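Local coordinates for protein putative rRNA methylase (Clostridium thermocellum ATCC 27405, PDB 3EEY) that binds S-adenosylmethionine and is probably a methyltransferase of the Rossmann-like class, thought to act on ribosomal RNA, at residues F51-Q56 with T77-G82; D24-A29 with V94-F99. All coordinates share one frame; numbering follows the deposited sequence.

Contact 1 of 2, residues F51-Q56 with T77-G82. With SAM (S-adenosylmethionine), chain K.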
loop_
_atom_site.group_PDB
_atom_site.type_symbol
_atom_site.label_atom_id
_atom_site.label_comp_id
_atom_site.label_asym_id
_atom_site.label_seq_id
_atom_site.Cartn_x
_atom_site.Cartn_y
_atom_site.Cartn_z
ATOM N N PHE A 51 3.694 20.759 -14.667
ATOM C CA PHE A 51 2.582 21.691 -14.600
ATOM C C PHE A 51 2.086 21.757 -13.166
ATOM O O PHE A 51 1.796 20.733 -12.551
ATOM C CB PHE A 51 1.447 21.271 -15.545
ATOM C CG PHE A 51 1.767 21.453 -17.003
ATOM C CD1 PHE A 51 1.578 22.688 -17.619
ATOM C CD2 PHE A 51 2.254 20.394 -17.763
ATOM C CE1 PHE A 51 1.870 22.865 -18.970
ATOM C CE2 PHE A 51 2.548 20.558 -19.116
ATOM C CZ PHE A 51 2.355 21.796 -19.720
ATOM N N GLY A 52 2.010 22.966 -12.633
ATOM C CA GLY A 52 1.523 23.183 -11.277
ATOM C C GLY A 52 0.262 24.019 -11.245
ATOM O O GLY A 52 0.127 24.970 -12.007
ATOM N N PHE A 53 -0.661 23.657 -10.362
ATOM C CA PHE A 53 -1.971 24.289 -10.282
ATOM C C PHE A 53 -2.296 24.681 -8.854
ATOM O O PHE A 53 -2.035 23.912 -7.925
ATOM C CB PHE A 53 -3.072 23.327 -10.764
ATOM C CG PHE A 53 -3.058 23.063 -12.240
ATOM C CD1 PHE A 53 -3.773 23.883 -13.116
ATOM C CD2 PHE A 53 -2.353 21.987 -12.759
ATOM C CE1 PHE A 53 -3.768 23.643 -14.488
ATOM C CE2 PHE A 53 -2.337 21.741 -14.128
ATOM C CZ PHE A 53 -3.038 22.578 -14.993
ATOM N N ASP A 54 -2.868 25.870 -8.692
ATOM C CA ASP A 54 -3.531 26.272 -7.453
ATOM C C ASP A 54 -4.489 27.424 -7.739
ATOM O O ASP A 54 -4.369 28.106 -8.759
ATOM C CB ASP A 54 -2.520 26.668 -6.374
ATOM C CG ASP A 54 -2.994 26.312 -4.974
ATOM O OD1 ASP A 54 -4.010 26.869 -4.512
ATOM O OD2 ASP A 54 -2.342 25.475 -4.321
ATOM N N ILE A 55 -5.444 27.630 -6.836
ATOM C CA ILE A 55 -6.456 28.673 -6.994
ATOM C C ILE A 55 -6.155 29.912 -6.147
ATOM O O ILE A 55 -6.890 30.901 -6.208
ATOM C CB ILE A 55 -7.897 28.155 -6.686
ATOM C CG1 ILE A 55 -8.003 27.610 -5.256
ATOM C CG2 ILE A 55 -8.325 27.110 -7.707
ATOM C CD1 ILE A 55 -9.420 27.322 -4.803
ATOM N N GLN A 56 -5.077 29.853 -5.364
ATOM C CA GLN A 56 -4.684 30.962 -4.497
ATOM C C GLN A 56 -3.429 31.660 -5.008
ATOM O O GLN A 56 -2.499 31.003 -5.480
ATOM C CB GLN A 56 -4.463 30.475 -3.064
ATOM C CG GLN A 56 -5.722 29.974 -2.363
ATOM C CD GLN A 56 -5.503 29.676 -0.887
ATOM O OE1 GLN A 56 -5.004 30.516 -0.138
ATOM N NE2 GLN A 56 -5.887 28.477 -0.461
ATOM N N THR A 77 5.756 25.061 -15.211
ATOM C CA THR A 77 4.712 25.997 -15.628
ATOM C C THR A 77 3.639 26.101 -14.537
ATOM O O THR A 77 2.858 25.170 -14.318
ATOM C CB THR A 77 4.064 25.562 -16.961
ATOM O OG1 THR A 77 5.079 25.376 -17.952
ATOM C CG2 THR A 77 3.073 26.594 -17.449
ATOM N N LEU A 78 3.613 27.236 -13.848
ATOM C CA LEU A 78 2.638 27.468 -12.784
ATOM C C LEU A 78 1.399 28.165 -13.319
ATOM O O LEU A 78 1.492 29.199 -13.985
ATOM C CB LEU A 78 3.250 28.280 -11.639
ATOM C CG LEU A 78 4.342 27.607 -10.798
ATOM C CD1 LEU A 78 4.889 28.579 -9.769
ATOM C CD2 LEU A 78 3.826 26.347 -10.122
ATOM N N ILE A 79 0.239 27.588 -13.015
ATOM C CA ILE A 79 -1.040 28.039 -13.551
ATOM C C ILE A 79 -1.977 28.366 -12.397
ATOM O O ILE A 79 -2.214 27.527 -11.529
ATOM C CB ILE A 79 -1.660 26.959 -14.477
ATOM C CG1 ILE A 79 -0.823 26.817 -15.757
ATOM C CG2 ILE A 79 -3.088 27.301 -14.836
ATOM C CD1 ILE A 79 -0.731 25.411 -16.282
ATOM N N LYS A 80 -2.484 29.597 -12.370
ATOM C CA LYS A 80 -3.460 29.979 -11.366
ATOM C C LYS A 80 -4.869 29.679 -11.884
ATOM O O LYS A 80 -5.620 30.572 -12.290
ATOM C CB LYS A 80 -3.310 31.445 -10.949
ATOM C CG LYS A 80 -4.010 31.772 -9.630
ATOM C CD LYS A 80 -4.682 33.131 -9.685
ATOM C CE LYS A 80 -5.672 33.296 -8.550
ATOM N NZ LYS A 80 -6.435 34.569 -8.660
ATOM N N ASP A 81 -5.202 28.395 -11.880
ATOM C CA ASP A 81 -6.533 27.920 -12.227
ATOM C C ASP A 81 -6.788 26.629 -11.455
ATOM O O ASP A 81 -5.858 26.014 -10.933
ATOM C CB ASP A 81 -6.635 27.674 -13.737
ATOM C CG ASP A 81 -8.073 27.690 -14.255
ATOM O OD1 ASP A 81 -9.025 27.845 -13.455
ATOM O OD2 ASP A 81 -8.243 27.542 -15.482
ATOM N N GLY A 82 -8.052 26.229 -11.371
ATOM C CA GLY A 82 -8.410 24.967 -10.748
ATOM C C GLY A 82 -7.877 23.779 -11.518
ATOM O O GLY A 82 -7.753 23.838 -12.735
HETATM N N SAM K . 1.239 19.650 -2.044
HETATM C CA SAM K . 0.995 20.883 -1.230
HETATM C C SAM K . 2.257 21.352 -0.502
HETATM O O SAM K . 2.210 22.114 0.471
HETATM O OXT SAM K . 3.365 20.984 -0.889
HETATM C CB SAM K . -0.182 20.676 -0.284
HETATM C CG SAM K . -1.525 20.946 -0.955
HETATM S SD SAM K . -2.771 21.643 0.163
HETATM C CE SAM K . -3.166 20.182 1.164
HETATM C "C5'" SAM K . -4.184 21.779 -0.965
HETATM C "C4'" SAM K . -3.961 22.908 -1.977
HETATM O "O4'" SAM K . -4.839 22.787 -3.080
HETATM C "C3'" SAM K . -4.192 24.289 -1.368
HETATM O "O3'" SAM K . -3.066 25.091 -1.643
HETATM C "C2'" SAM K . -5.426 24.822 -2.070
HETATM O "O2'" SAM K . -5.397 26.224 -2.259
HETATM C "C1'" SAM K . -5.372 24.060 -3.390
HETATM N N9 SAM K . -6.681 23.939 -4.062
HETATM C C8 SAM K . -7.940 23.990 -3.512
HETATM N N7 SAM K . -8.847 23.837 -4.509
HETATM C C5 SAM K . -8.177 23.692 -5.680
HETATM C C6 SAM K . -8.586 23.510 -6.997
HETATM N N6 SAM K . -9.873 23.435 -7.329
HETATM N N1 SAM K . -7.629 23.409 -7.981
HETATM C C2 SAM K . -6.282 23.484 -7.696
HETATM N N3 SAM K . -5.888 23.653 -6.393
HETATM C C4 SAM K . -6.816 23.759 -5.407
#

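Contact 2 of 2, residues D24-A29 with V94-F99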
loop_
_atom_site.group_PDB
_atom_site.type_symbol
_atom_site.label_atom_id
_atom_site.label_comp_id
_atom_site.label_asym_id
_atom_site.label_seq_id
_atom_site.Cartn_x
_atom_site.Cartn_y
_atom_site.Cartn_z
ATOM N N ASP A 24 10.194 13.373 -18.495
ATOM C CA ASP A 24 8.747 13.137 -18.447
ATOM C C ASP A 24 7.951 14.413 -18.248
ATOM O O ASP A 24 8.492 15.430 -17.831
ATOM C CB ASP A 24 8.400 12.142 -17.333
ATOM C CG ASP A 24 8.660 10.699 -17.729
ATOM O OD1 ASP A 24 8.699 10.400 -18.945
ATOM O OD2 ASP A 24 8.814 9.857 -16.818
ATOM N N THR A 25 6.661 14.362 -18.562
ATOM C CA THR A 25 5.759 15.455 -18.234
ATOM C C THR A 25 4.875 15.012 -17.075
ATOM O O THR A 25 4.218 13.976 -17.147
ATOM C CB THR A 25 4.930 15.918 -19.456
ATOM O OG1 THR A 25 5.816 16.372 -20.483
ATOM C CG2 THR A 25 3.987 17.065 -19.085
ATOM N N VAL A 26 4.898 15.790 -15.996
ATOM C CA VAL A 26 4.190 15.461 -14.764
ATOM C C VAL A 26 3.346 16.652 -14.308
ATOM O O VAL A 26 3.543 17.763 -14.785
ATOM C CB VAL A 26 5.161 14.995 -13.630
ATOM C CG1 VAL A 26 5.927 13.739 -14.035
ATOM C CG2 VAL A 26 6.135 16.105 -13.239
ATOM N N VAL A 27 2.395 16.406 -13.406
ATOM C CA VAL A 27 1.501 17.449 -12.895
ATOM C C VAL A 27 1.449 17.440 -11.364
ATOM O O VAL A 27 1.311 16.387 -10.750
ATOM C CB VAL A 27 0.029 17.306 -13.439
ATOM C CG1 VAL A 27 -0.801 18.519 -13.073
ATOM C CG2 VAL A 27 -0.008 17.098 -14.945
ATOM N N ASP A 28 1.584 18.618 -10.763
ATOM C CA ASP A 28 1.235 18.822 -9.371
ATOM C C ASP A 28 -0.110 19.535 -9.399
ATOM O O ASP A 28 -0.191 20.712 -9.728
ATOM C CB ASP A 28 2.306 19.660 -8.655
ATOM C CG ASP A 28 2.069 19.771 -7.152
ATOM O OD1 ASP A 28 1.006 19.341 -6.657
ATOM O OD2 ASP A 28 2.958 20.302 -6.454
ATOM N N ALA A 29 -1.169 18.808 -9.064
ATOM C CA ALA A 29 -2.521 19.339 -9.169
ATOM C C ALA A 29 -2.925 20.226 -7.990
ATOM O O ALA A 29 -3.945 20.913 -8.047
ATOM C CB ALA A 29 -3.517 18.210 -9.350
ATOM N N VAL A 94 0.701 12.635 -19.902
ATOM C CA VAL A 94 1.492 12.824 -18.686
ATOM C C VAL A 94 1.847 11.495 -18.018
ATOM O O VAL A 94 1.112 10.510 -18.136
ATOM C CB VAL A 94 0.824 13.805 -17.667
ATOM C CG1 VAL A 94 0.519 15.138 -18.327
ATOM C CG2 VAL A 94 -0.441 13.212 -17.044
ATOM N N LYS A 95 2.988 11.472 -17.339
ATOM C CA LYS A 95 3.444 10.269 -16.648
ATOM C C LYS A 95 2.833 10.148 -15.255
ATOM O O LYS A 95 2.498 9.049 -14.821
ATOM C CB LYS A 95 4.971 10.233 -16.567
ATOM C CG LYS A 95 5.566 8.872 -16.210
ATOM C CD LYS A 95 5.354 7.846 -17.320
ATOM C CE LYS A 95 6.391 6.733 -17.271
ATOM N NZ LYS A 95 7.749 7.228 -17.642
ATOM N N ALA A 96 2.690 11.279 -14.564
ATOM C CA ALA A 96 2.222 11.272 -13.189
ATOM C C ALA A 96 1.463 12.527 -12.820
ATOM O O ALA A 96 1.691 13.581 -13.394
ATOM C CB ALA A 96 3.378 11.053 -12.230
ATOM N N VAL A 97 0.528 12.391 -11.877
ATOM C CA VAL A 97 -0.203 13.523 -11.313
ATOM C C VAL A 97 -0.253 13.337 -9.799
ATOM O O VAL A 97 -0.548 12.253 -9.319
ATOM C CB VAL A 97 -1.649 13.655 -11.877
ATOM C CG1 VAL A 97 -2.268 14.998 -11.496
ATOM C CG2 VAL A 97 -1.679 13.519 -13.386
ATOM N N MET A 98 0.047 14.391 -9.049
ATOM C CA MET A 98 -0.020 14.326 -7.600
ATOM C C MET A 98 -1.173 15.185 -7.074
ATOM O O MET A 98 -1.285 16.365 -7.408
ATOM C CB MET A 98 1.316 14.734 -6.952
ATOM C CG MET A 98 2.524 13.856 -7.310
ATOM S SD MET A 98 4.067 14.333 -6.466
ATOM C CE MET A 98 3.972 13.477 -4.923
ATOM N N PHE A 99 -2.037 14.573 -6.269
ATOM C CA PHE A 99 -3.087 15.292 -5.536
ATOM C C PHE A 99 -2.803 15.236 -4.051
ATOM O O PHE A 99 -2.490 14.173 -3.495
ATOM C CB PHE A 99 -4.461 14.667 -5.782
ATOM C CG PHE A 99 -5.031 14.964 -7.125
ATOM C CD1 PHE A 99 -5.870 16.055 -7.309
ATOM C CD2 PHE A 99 -4.740 14.155 -8.206
ATOM C CE1 PHE A 99 -6.404 16.325 -8.550
ATOM C CE2 PHE A 99 -5.274 14.415 -9.453
ATOM C CZ PHE A 99 -6.096 15.499 -9.633
#

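Contact 1 of 2, residues F51-Q56 with T77-G82
Two parallel strand segments, 51-53 and 77-79, the latter from the strand at one edge of the chain's sheet, pair here and then open into loops that hold the adenosine half of S-adenosylmethionine; helix 57-69 joins them. Gly-52 makes both of the firm bonds to 77-79: its N points almost straight at Thr-77 O (2.9 Å, 176° at the hydrogen), approaching from above the carbonyl plane, and its O receives Ile-79 N at 2.8 Å, nearly along the C=O axis. Beyond this the strands loosen, and Asp-54 N reaches Ile-79 O only by a weak bond. On one face of the sheet Phe-51, Phe-53, Thr-77 and Ile-79 pack together. Ile-79 sets CD1 at the edge of the Phe-51 ring, 3.8 Å from CD1 of that ring, while its CG2, anti to the backbone N, lies 3.7 Å from CE1 of Phe-53 as the two side chains run alongside. On the other face Gly-52 has no side chain, and Leu-78 brings CD2 over its CA. Past the paired residues the carboxylate of Asp-54 straddles the ribose diol: OD1 accepts from SAM O2' at 2.7 Å and OD2 from SAM O3' at 2.8 Å. OD1 also takes Gln-56 N on its anti lone pair, closing an Asx turn, and OD2 a bond from Gly-32 N, so the carboxylate is held on both oxygens. Gln-56, extended beyond CG, gives NE2 to SAM O2', which the two side chains thus share. Ile-55 lays CD1 and CG2 against the adenine; Gly-82 CA comes 3.3 Å from SAM N1. An acidic residue at the C-terminal side of the second strand, gripping the ribose hydroxyls, is the hallmark of Rossmann-like, class I SAM-dependent methyltransferases.

Contact 2 of 2, residues D24-A29 with V94-F99
At the heart of the Rossmann-like sheet, strand 25-28 lies parallel to strand 96-99, the axes 4.7 Å apart and only 9° from parallel. The seam is sewn by four backbone bonds: Lys-95 N to Thr-25 O, Val-27 N to Ala-96 O, Met-98 N to Val-27 O and Ala-29 N to Met-98 O, the Val-27 pair lying in the planes of their carbonyls. On the face turned to helix 115-128, valines pack closely. Val-27 and Val-97 stand side by side, each with CG1 anti to the backbone N, so that Val-97 CG1 settles 3.8 Å from Val-27 CB. Val-27 CG2, anti to the carbonyl carbon, meets Val-94 CG1 at 3.9 Å. That same Val-94 methyl also reaches Thr-25 CG2, the two side chains crossing at about a right angle, and so fills the notch between Thr-25 and Val-27. On the face toward helix 35-44, the fit is shallower: Val-26 leans CG1 on the small Ala-96 CB, while Met-98 starts on this face but runs off from strand 25-28 to pack on Leu-40. Asp-28, with CG anti to the backbone N, is buried here; OD2 bonds with Thr-37 OG1 and OD1 accepts from Thr-30 N. At the N-terminal end of the pairing, Lys-95 CG, anti to the backbone N, lies beside Asp-24 OD2, and bends at chi2 and chi4 bring NZ round to the same oxygen in a salt bridge, 3.0 Å long and entering from above the carboxylate plane; Lys-21 N also holds this OD2. At the far end the Ala-29 methyl is the bump and the Phe-99 ring the floor: CB sits over one face in a CH-pi contact, 3.7 Å from the centroid and nearest CE1 at 3.5 Å.

In the fold
Both contacts belong to one sheet, where strands 49-53 and 25-28 are neighbours, so contact 1 and contact 2 join edge to edge with centres about 13 Å apart. Phe-51 makes the splice: its N lies 3.0 Å from Val-26 O and its O 2.8 Å from Asp-28 N, both probably hydrogen bonds. Alongside, Val-27 CG1 packs 3.7 Å from Phe-53 CE2, continuing the apolar face across the strands. S-adenosylmethionine lies beyond the strand ends: 51-56 and 77-82 supply ribose and adenine contacts, whereas 24-29 touches it through Ala-29. His-83, just after contact 1, bonds by ND1 to Ala-29 O and by N to the ligand, tying both contacts to the pocket.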